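Local coordinates for protein IMPACT family member YigZ (Escherichia coli, PDB 1VI7) that is of uncharacterised function but belongs to the IMPACT family and may bind guanyl ribonucleotides and hydrolyse ribonucleoside triphosphates, at residues A[75-80]-A[118-123]. Numbering follows the deposited sequence.
Sequences DGEPAG and KAYGGG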
loop_
_atom_site.group_PDB
_atom_site.type_symbol
_atom_site.label_atom_id
_atom_site.label_comp_id
_atom_site.label_asym_id
_atom_site.label_seq_id
_atom_site.Cartn_x
_atom_site.Cartn_y
_atom_site.Cartn_z
ATOM N N ASP A 75 4.750 -14.416 15.485
ATOM C CA ASP A 75 5.864 -14.035 16.355
ATOM C C ASP A 75 5.700 -14.661 17.733
ATOM O O ASP A 75 5.493 -13.981 18.744
ATOM C CB ASP A 75 6.037 -12.533 16.375
ATOM C CG ASP A 75 6.949 -11.973 17.433
ATOM O OD1 ASP A 75 8.177 -12.191 17.347
ATOM O OD2 ASP A 75 6.412 -11.342 18.369
ATOM N N GLY A 76 5.675 -16.010 17.741
ATOM C CA GLY A 76 5.627 -16.721 18.998
ATOM C C GLY A 76 4.283 -16.987 19.599
ATOM O O GLY A 76 4.214 -17.801 20.550
ATOM N N GLU A 77 3.219 -16.330 19.133
ATOM C CA GLU A 77 1.872 -16.645 19.664
ATOM C C GLU A 77 1.393 -17.904 18.931
ATOM O O GLU A 77 1.795 -18.159 17.782
ATOM C CB GLU A 77 0.939 -15.481 19.517
ATOM C CG GLU A 77 1.019 -14.301 20.436
ATOM C CD GLU A 77 0.790 -14.564 21.903
ATOM O OE1 GLU A 77 0.367 -13.642 22.633
ATOM O OE2 GLU A 77 1.083 -15.702 22.350
ATOM N N PRO A 78 0.593 -18.730 19.571
ATOM C CA PRO A 78 0.121 -19.976 18.996
ATOM C C PRO A 78 -0.371 -19.846 17.583
ATOM O O PRO A 78 -1.283 -19.068 17.295
ATOM C CB PRO A 78 -0.936 -20.461 19.945
ATOM C CG PRO A 78 -1.113 -19.439 20.999
ATOM C CD PRO A 78 0.074 -18.523 20.948
ATOM N N ALA A 79 0.102 -20.664 16.676
ATOM C CA ALA A 79 -0.251 -20.639 15.272
ATOM C C ALA A 79 -1.714 -20.323 14.997
ATOM O O ALA A 79 -2.597 -20.836 15.690
ATOM C CB ALA A 79 0.134 -21.957 14.610
ATOM N N GLY A 80 -1.975 -19.493 14.000
ATOM C CA GLY A 80 -3.245 -19.054 13.524
ATOM C C GLY A 80 -4.096 -18.276 14.521
ATOM O O GLY A 80 -5.314 -18.099 14.302
ATOM N N LYS A 118 -9.411 -12.769 20.167
ATOM C CA LYS A 118 -10.150 -11.521 20.370
ATOM C C LYS A 118 -9.214 -10.366 20.708
ATOM O O LYS A 118 -9.572 -9.181 20.569
ATOM C CB LYS A 118 -11.270 -11.670 21.366
ATOM C CG LYS A 118 -11.987 -12.992 21.414
ATOM C CD LYS A 118 -13.290 -13.061 20.622
ATOM C CE LYS A 118 -13.737 -14.510 20.446
ATOM N NZ LYS A 118 -13.987 -15.194 21.759
ATOM N N ALA A 119 -7.973 -10.658 21.076
ATOM C CA ALA A 119 -7.030 -9.622 21.429
ATOM C C ALA A 119 -6.303 -9.114 20.184
ATOM O O ALA A 119 -5.920 -7.948 20.103
ATOM C CB ALA A 119 -6.048 -10.086 22.473
ATOM N N TYR A 120 -6.148 -9.987 19.212
ATOM C CA TYR A 120 -5.458 -9.639 17.987
ATOM C C TYR A 120 -6.423 -9.218 16.904
ATOM O O TYR A 120 -6.278 -8.115 16.385
ATOM C CB TYR A 120 -4.594 -10.824 17.555
ATOM C CG TYR A 120 -3.381 -10.953 18.468
ATOM C CD1 TYR A 120 -2.383 -9.988 18.382
ATOM C CD2 TYR A 120 -3.254 -11.965 19.410
ATOM C CE1 TYR A 120 -1.283 -10.059 19.204
ATOM C CE2 TYR A 120 -2.162 -12.017 20.250
ATOM C CZ TYR A 120 -1.169 -11.076 20.127
ATOM O OH TYR A 120 -0.057 -11.109 20.936
ATOM N N GLY A 121 -7.343 -10.103 16.534
ATOM C CA GLY A 121 -8.350 -9.783 15.529
ATOM C C GLY A 121 -9.087 -8.523 15.990
ATOM O O GLY A 121 -9.036 -7.459 15.366
ATOM N N GLY A 122 -9.645 -8.591 17.190
ATOM C CA GLY A 122 -10.337 -7.497 17.823
ATOM C C GLY A 122 -9.546 -6.207 17.910
ATOM O O GLY A 122 -10.108 -5.115 17.937
ATOM N N GLY A 123 -8.249 -6.308 18.175
ATOM C CA GLY A 123 -7.357 -5.165 18.257
ATOM C C GLY A 123 -7.350 -4.441 16.915
ATOM O O GLY A 123 -7.651 -3.241 16.877
#
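In the UPF0029 part of this IMPACT-family protein, the loop that leads from strand 71-73 to helix 84-93 is tied to helix 113-128 by a buried hydrogen bond between Glu-77 and Tyr-120. The phenol OH of Tyr-120 donates to OE1 of Glu-77 at 3.1 Å, meeting the anti lone pair, the one turned away from the other carboxylate oxygen. With the backbones 10.3 Å apart, measured from CA of Glu-77 to CA of Tyr-120, the long tyrosine spans most of the gap, while the flexible glutamate folds to present OE1 to the hydroxyl. The two side chains cross almost perpendicularly: OE1 arrives at the ring edge, in the ring plane, while carboxylate and ring planes stand 81° apart. Chi1 of Glu-77 (-76°) holds CG anti to the carbonyl carbon, 3.4 Å from OH of Tyr-120, and a bend at chi2 (-61°) then turns the carboxylate toward the hydroxyl. The same OE1 also forms a salt bridge with NH1 of Arg-104 on strand 98-105, so two partners grip this buried oxygen. The Tyr-120 ring in turn packs against Val-102 and Arg-104 of that strand. A phenylalanine here lacks the hydroxyl, so OE1 of Glu-77 would probably keep Arg-104 but lose its donor from helix 113-128, and with it the loop's polar link to that helix. Just before the acid, Gly-76 has backbone angles that call for glycine, since a side chain would jam against the preceding carbonyl. The contact is thus a side-chain tether between a connecting loop and a helix packed on the antiparallel sheet of an alpha+beta domain.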